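Local coordinates for periplasmic binding protein (Veillonella parvula, PDB 4N01), which probably binds a small solute in the periplasm and hands it to a membrane transporter for uptake, as related solute-binding proteins do, at residues A[75-79]-A[80-84]; A[172-175]-A[176-179]. One frame throughout, in Å; residues are numbered along the deposited sequence. Where two conformers were deposited one is given.

Contact 1. Residues A[75-79]-A[80-84]; sequences EMMLQ and LGLDD
The carbonyl of L78 takes the amide of G81 over a face of its plane: G81 N bonds to L78 O at 2.9 Å from 67° out of that plane, away from either lone pair. M77 presents its carbonyl differently. L82 N reaches M77 O at 3.1 Å with a tilt of only 28° from the carbonyl plane. Beside this bond the side chain of L82 lies against the same oxygen, with CB 3.3 Å from M77 O. L80 N is held less firmly, sharing its hydrogen weakly between M76 O (3.3 Å) and M77 O (3.2 Å), so M77 O gathers one good bond and one weak one. With G81 at a positive phi of 75°, which a residue lacking a CB adopts readily, the two stronger bonds make a Schellman motif that closes helix 71-79.

The side chains follow the turn back onto the helix. M77, a selenomethionine, starts beside its own backbone N and bends at its last torsion, bringing CE 4.0 Å from L82 CD1, where the two chains cross at about a right angle. L78 extends from another side of the helix, and its CD2 meets D83 CB at 4.0 Å, again nearly perpendicular. L80 folds over the final turn, its CG 3.6 Å from M76 O, the carbonyl its own amide bonds weakly.

In the fold, the motif ends the helix of a beta-alpha-beta unit between the adjacent parallel strands 66-68 and 86-90. M77 and L78 both rest on M86 of strand 86-90, while L78 also meets A103 and Y104 of helix 101-104. M76 and L80 pack on M172 of helix 165-178, and M77 reaches F179 just beyond the end of that helix.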
ATOM      1  N   GLU A  75      -4.799  -6.501   5.926  1.00 15.87           N
ATOM      2  CA  GLU A  75      -3.585  -6.574   6.732  1.00 17.20           C
ATOM      3  C   GLU A  75      -3.595  -5.561   7.873  1.00 15.54           C
ATOM      4  O   GLU A  75      -3.192  -5.892   8.989  1.00 15.63           O
ATOM      5  CB  GLU A  75      -2.316  -6.501   5.851  1.00 15.70           C
ATOM      6  CG  GLU A  75      -2.257  -7.714   4.904  1.00 17.07           C
ATOM      7  CD  GLU A  75      -0.992  -7.821   4.056  1.00 23.11           C
ATOM      8  OE1 GLU A  75      -0.203  -6.845   3.976  1.00 22.30           O
ATOM      9  OE2 GLU A  75      -0.785  -8.909   3.456  1.00 18.25           O
HETATM   10  N   MSE A  76      -4.096  -4.355   7.605  1.00 16.33           N
HETATM   11  CA  MSE A  76      -4.206  -3.336   8.643  1.00 15.38           C
HETATM   12  C   MSE A  76      -5.064  -3.841   9.784  1.00 18.87           C
HETATM   13  O   MSE A  76      -4.699  -3.713  10.951  1.00 17.12           O
HETATM   14  CB  MSE A  76      -4.788  -2.040   8.075  1.00 15.44           C
HETATM   15  CG  MSE A  76      -3.816  -1.350   7.136  1.00 19.30           C
HETATM   16 SE   MSE A  76      -4.651   0.159   6.243  0.65 23.81          SE
HETATM   17  CE  MSE A  76      -4.942   1.282   7.792  1.00 19.62           C
HETATM   18  N   MSE A  77      -6.197  -4.442   9.445  1.00 17.98           N
HETATM   19  CA  MSE A  77      -7.100  -4.939  10.475  1.00 17.58           C
HETATM   20  C   MSE A  77      -6.503  -6.116  11.245  1.00 18.93           C
HETATM   21  O   MSE A  77      -6.626  -6.187  12.470  1.00 17.17           O
HETATM   22  CB  MSE A  77      -8.461  -5.300   9.874  1.00 16.63           C
HETATM   23  CG  MSE A  77      -9.242  -4.076   9.402  1.00 18.38           C
HETATM   24 SE   MSE A  77     -11.097  -4.535   9.049  0.67 28.14          SE
HETATM   25  CE  MSE A  77     -11.648  -4.995  10.859  1.00 22.33           C
ATOM     26  N   LEU A  78      -5.842  -7.028  10.544  1.00 16.09           N
ATOM     27  CA  LEU A  78      -5.228  -8.180  11.219  1.00 16.90           C
ATOM     28  C   LEU A  78      -4.085  -7.743  12.144  1.00 16.45           C
ATOM     29  O   LEU A  78      -3.875  -8.323  13.217  1.00 17.73           O
ATOM     30  CB  LEU A  78      -4.734  -9.211  10.196  1.00 18.19           C
ATOM     31  CG  LEU A  78      -5.831  -9.910   9.375  1.00 24.84           C
ATOM     32  CD1 LEU A  78      -5.222 -10.732   8.253  1.00 18.77           C
ATOM     33  CD2 LEU A  78      -6.718 -10.796  10.261  1.00 19.72           C
ATOM     34  N   GLN A  79      -3.361  -6.707  11.734  1.00 16.11           N
ATOM     35  CA  GLN A  79      -2.237  -6.218  12.523  1.00 22.41           C
ATOM     36  C   GLN A  79      -2.737  -5.710  13.875  1.00 19.95           C
ATOM     37  O   GLN A  79      -2.057  -5.861  14.892  1.00 19.69           O
ATOM     38  CB  GLN A  79      -1.497  -5.112  11.760  1.00 20.53           C
ATOM     39  CG  GLN A  79      -0.258  -4.561  12.460  1.00 17.18           C
ATOM     40  CD  GLN A  79       0.875  -5.566  12.515  1.00 19.25           C
ATOM     41  OE1 GLN A  79       1.374  -6.014  11.481  1.00 20.39           O
ATOM     42  NE2 GLN A  79       1.286  -5.930  13.727  1.00 20.49           N
ATOM     43  N   LEU A  80      -3.939  -5.133  13.881  1.00 17.61           N
ATOM     44  CA  LEU A  80      -4.535  -4.604  15.113  1.00 18.67           C
ATOM     45  C   LEU A  80      -5.242  -5.700  15.918  1.00 22.21           C
ATOM     46  O   LEU A  80      -5.877  -5.421  16.937  1.00 21.54           O
ATOM     47  CB  LEU A  80      -5.519  -3.463  14.806  1.00 16.19           C
ATOM     48  CG  LEU A  80      -4.888  -2.200  14.207  1.00 22.54           C
ATOM     49  CD1 LEU A  80      -5.921  -1.093  14.050  1.00 24.45           C
ATOM     50  CD2 LEU A  80      -3.754  -1.733  15.083  1.00 20.35           C
ATOM     51  N   GLY A  81      -5.130  -6.943  15.460  1.00 18.18           N
ATOM     52  CA  GLY A  81      -5.693  -8.079  16.168  1.00 18.92           C
ATOM     53  C   GLY A  81      -7.201  -8.208  16.050  1.00 21.77           C
ATOM     54  O   GLY A  81      -7.862  -8.704  16.961  1.00 20.81           O
ATOM     55  N   LEU A  82      -7.748  -7.787  14.912  1.00 20.53           N
ATOM     56  CA  LEU A  82      -9.194  -7.646  14.776  1.00 18.93           C
ATOM     57  C   LEU A  82      -9.936  -8.810  14.114  1.00 21.97           C
ATOM     58  O   LEU A  82     -11.084  -8.648  13.720  1.00 21.61           O
ATOM     59  CB  LEU A  82      -9.523  -6.343  14.039  1.00 16.61           C
ATOM     60  CG  LEU A  82      -9.087  -5.090  14.800  1.00 16.67           C
ATOM     61  CD1 LEU A  82      -9.368  -3.855  13.960  1.00 19.59           C
ATOM     62  CD2 LEU A  82      -9.791  -5.002  16.163  1.00 20.09           C
ATOM     63  N   ASP A  83      -9.315  -9.982  13.998  1.00 19.17           N
ATOM     64  CA  ASP A  83      -9.970 -11.073  13.273  1.00 18.46           C
ATOM     65  C   ASP A  83     -11.328 -11.474  13.864  1.00 21.93           C
ATOM     66  O   ASP A  83     -12.230 -11.867  13.126  1.00 20.71           O
ATOM     67  CB  ASP A  83      -9.052 -12.301  13.110  1.00 27.02           C
ATOM     68  CG  ASP A  83      -8.781 -13.016  14.422  1.00 36.06           C
ATOM     69  OD1 ASP A  83      -7.699 -12.802  15.000  1.00 40.77           O
ATOM     70  OD2 ASP A  83      -9.638 -13.805  14.876  1.00 43.27           O
ATOM     71  N   ASP A  84     -11.489 -11.354  15.178  1.00 25.64           N
ATOM     72  CA  ASP A  84     -12.771 -11.701  15.801  1.00 24.45           C
ATOM     73  C   ASP A  84     -13.910 -10.758  15.399  1.00 27.51           C
ATOM     74  O   ASP A  84     -15.091 -11.114  15.518  1.00 30.01           O
ATOM     75  CB  ASP A  84     -12.658 -11.738  17.327  1.00 32.52           C
ATOM     76  CG  ASP A  84     -13.981 -12.085  18.000  1.00 59.25           C
ATOM     77  OD1 ASP A  84     -14.553 -13.162  17.691  1.00 61.25           O
ATOM     78  OD2 ASP A  84     -14.468 -11.274  18.822  1.00 70.04           O
TER

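Contact 2. Residues A[172-175]-A[176-179]; sequences MIKL and GEIF
Backbone hydrogen bonds tie M172 to G176, I173 to E177, K174 to I178 and L175 to F179, each amide donating to the carbonyl four residues earlier. The bond from E177 N to I173 O is 2.8 Å long. The one from F179 N to L175 O is longer, at 3.1 Å, and more bent (141° at the hydrogen), in keeping with F179 being where the chain leaves helical geometry. L175 O also lies at the edge of the F179 ring, in its plane, 3.4 Å from F179 CD2.

Charge plays a looser part. E177 starts beside its backbone N (chi1 -68°) and then runs out straight, which carries its carboxylate back along the helix between I173 and K174. There OE1 lies 3.6 Å from K174 CD and OE2 lies 4.1 Å from I173 CG2. K174 NZ stays 4.4 Å from E177 OE1, beyond a salt bridge; the ammonium instead bonds to the backbone oxygen of T45. Replacing E177 with an alanine would probably take away the carboxylate packed against K174 and I173 and leave the ammonium without this nearby negative charge.

Apolar contacts occupy the last turn. L175, its CG anti to the backbone N (chi1 -180°), brings CD1 to 3.7 Å from F179 CE2. The same ring meets F127 edge-to-face.

These are the last two turns of the amphipathic helix 165-178, M172 and L175 buried, K174 and E177 partly exposed. Next, helix 182-203 leads from the five-stranded sheet to the four-stranded one, consistent with the helix-linked two-lobed fold of this family of periplasmic binding proteins.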
HETATM    1  N   MSE A 172      -3.924   4.089  10.913  1.00 13.60           N
HETATM    2  CA  MSE A 172      -3.890   2.955  11.832  1.00 16.36           C
HETATM    3  C   MSE A 172      -4.475   3.345  13.184  1.00 16.05           C
HETATM    4  O   MSE A 172      -5.206   2.572  13.797  1.00 14.41           O
HETATM    5  CB  MSE A 172      -2.469   2.415  11.991  1.00 15.09           C
HETATM    6  CG  MSE A 172      -2.016   1.561  10.798  1.00 13.90           C
HETATM    7 SE   MSE A 172      -2.972  -0.158  10.754  0.55 18.94          SE
HETATM    8  CE  MSE A 172      -1.812  -1.170  11.930  1.00 20.91           C
ATOM      9  N   ILE A 173      -4.153   4.554  13.641  0.54 14.39           N
ATOM     10  CA  ILE A 173      -4.693   5.044  14.906  0.54 14.59           C
ATOM     11  C   ILE A 173      -6.213   5.181  14.837  0.54 16.30           C
ATOM     12  O   ILE A 173      -6.932   4.757  15.752  0.54 16.49           O
ATOM     13  CB  ILE A 173      -4.078   6.399  15.300  0.54 17.35           C
ATOM     14  CG1 ILE A 173      -2.560   6.261  15.452  0.54 19.93           C
ATOM     15  CG2 ILE A 173      -4.686   6.906  16.598  0.54 18.95           C
ATOM     16  CD1 ILE A 173      -2.144   5.410  16.637  0.54 15.95           C
ATOM     17  N   LYS A 174      -6.696   5.766  13.742  1.00 12.30           N
ATOM     18  CA  LYS A 174      -8.134   5.945  13.527  1.00 18.81           C
ATOM     19  C   LYS A 174      -8.861   4.603  13.469  1.00 14.78           C
ATOM     20  O   LYS A 174      -9.932   4.429  14.063  1.00 14.54           O
ATOM     21  CB  LYS A 174      -8.376   6.708  12.218  1.00 17.25           C
ATOM     22  CG  LYS A 174      -9.822   7.142  12.008  1.00 16.02           C
ATOM     23  CD  LYS A 174     -10.249   8.204  13.028  1.00 21.47           C
ATOM     24  CE  LYS A 174     -11.598   8.785  12.645  1.00 28.08           C
ATOM     25  NZ  LYS A 174     -12.020   9.852  13.585  1.00 27.72           N
ATOM     26  N   LEU A 175      -8.286   3.659  12.734  1.00 12.85           N
ATOM     27  CA  LEU A 175      -8.863   2.313  12.653  1.00 16.10           C
ATOM     28  C   LEU A 175      -8.928   1.710  14.047  1.00 17.20           C
ATOM     29  O   LEU A 175      -9.952   1.130  14.444  1.00 16.00           O
ATOM     30  CB  LEU A 175      -8.032   1.423  11.719  1.00 13.84           C
ATOM     31  CG  LEU A 175      -8.487  -0.026  11.501  1.00 17.41           C
ATOM     32  CD1 LEU A 175      -9.911  -0.102  10.975  1.00 13.10           C
ATOM     33  CD2 LEU A 175      -7.537  -0.714  10.530  1.00 16.84           C
ATOM     34  N   GLY A 176      -7.839   1.876  14.796  1.00 15.25           N
ATOM     35  CA  GLY A 176      -7.793   1.461  16.188  1.00 17.97           C
ATOM     36  C   GLY A 176      -8.903   2.090  17.013  1.00 19.55           C
ATOM     37  O   GLY A 176      -9.576   1.395  17.773  1.00 19.24           O
ATOM     38  N   GLU A 177      -9.103   3.402  16.872  1.00 19.29           N
ATOM     39  CA  GLU A 177     -10.162   4.077  17.619  1.00 17.86           C
ATOM     40  C   GLU A 177     -11.543   3.516  17.258  1.00 15.27           C
ATOM     41  O   GLU A 177     -12.372   3.281  18.137  1.00 18.71           O
ATOM     42  CB  GLU A 177     -10.107   5.588  17.376  1.00 19.15           C
ATOM     43  CG  GLU A 177      -8.866   6.247  17.977  1.00 22.11           C
ATOM     44  CD  GLU A 177      -8.686   7.700  17.559  1.00 36.40           C
ATOM     45  OE1 GLU A 177      -9.155   8.083  16.459  1.00 32.33           O
ATOM     46  OE2 GLU A 177      -8.056   8.463  18.327  1.00 44.75           O
ATOM     47  N   ILE A 178     -11.788   3.303  15.968  1.00 14.64           N
ATOM     48  CA  ILE A 178     -13.077   2.760  15.521  1.00 17.62           C
ATOM     49  C   ILE A 178     -13.364   1.415  16.187  1.00 18.82           C
ATOM     50  O   ILE A 178     -14.511   1.110  16.560  1.00 19.76           O
ATOM     51  CB  ILE A 178     -13.119   2.594  13.970  1.00 18.48           C
ATOM     52  CG1 ILE A 178     -13.085   3.961  13.274  1.00 19.45           C
ATOM     53  CG2 ILE A 178     -14.379   1.843  13.539  1.00 16.42           C
ATOM     54  CD1 ILE A 178     -12.851   3.875  11.751  1.00 16.41           C
ATOM     55  N   PHE A 179     -12.317   0.618  16.377  1.00 16.09           N
ATOM     56  CA  PHE A 179     -12.502  -0.731  16.900  1.00 16.02           C
ATOM     57  C   PHE A 179     -12.208  -0.868  18.386  1.00 16.82           C
ATOM     58  O   PHE A 179     -12.121  -1.980  18.903  1.00 17.51           O
ATOM     59  CB  PHE A 179     -11.698  -1.737  16.061  1.00 18.30           C
ATOM     60  CG  PHE A 179     -12.383  -2.102  14.773  1.00 18.24           C
ATOM     61  CD1 PHE A 179     -13.228  -3.210  14.719  1.00 16.34           C
ATOM     62  CD2 PHE A 179     -12.240  -1.308  13.640  1.00 14.70           C
ATOM     63  CE1 PHE A 179     -13.891  -3.535  13.543  1.00 19.33           C
ATOM     64  CE2 PHE A 179     -12.901  -1.620  12.464  1.00 18.62           C
ATOM     65  CZ  PHE A 179     -13.730  -2.741  12.418  1.00 18.65           C
TER

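In the fold
Both contacts are mainly buried, lie in the lobe built on the five-stranded parallel sheet, and end neighbouring helices, with centres about 11 Å apart. They share one packing seam: M77 CE reaches F179 CZ at 3.4 Å, L82 CD1 lies 3.6 Å from F179 CG, and L80 CD1 lies against the backbone of G176, 3.6 Å from G176 N. Their chemistry differs with position. Contact 1 ends its helix through a glycine turn, reaching the surface at G81, and packs toward the sheet strand that follows. Contact 2 keeps regular helical bonding up to its last turn, and its outer side carries the partly exposed I173, K174 and E177, next to strand 44-50 and helix 182-203.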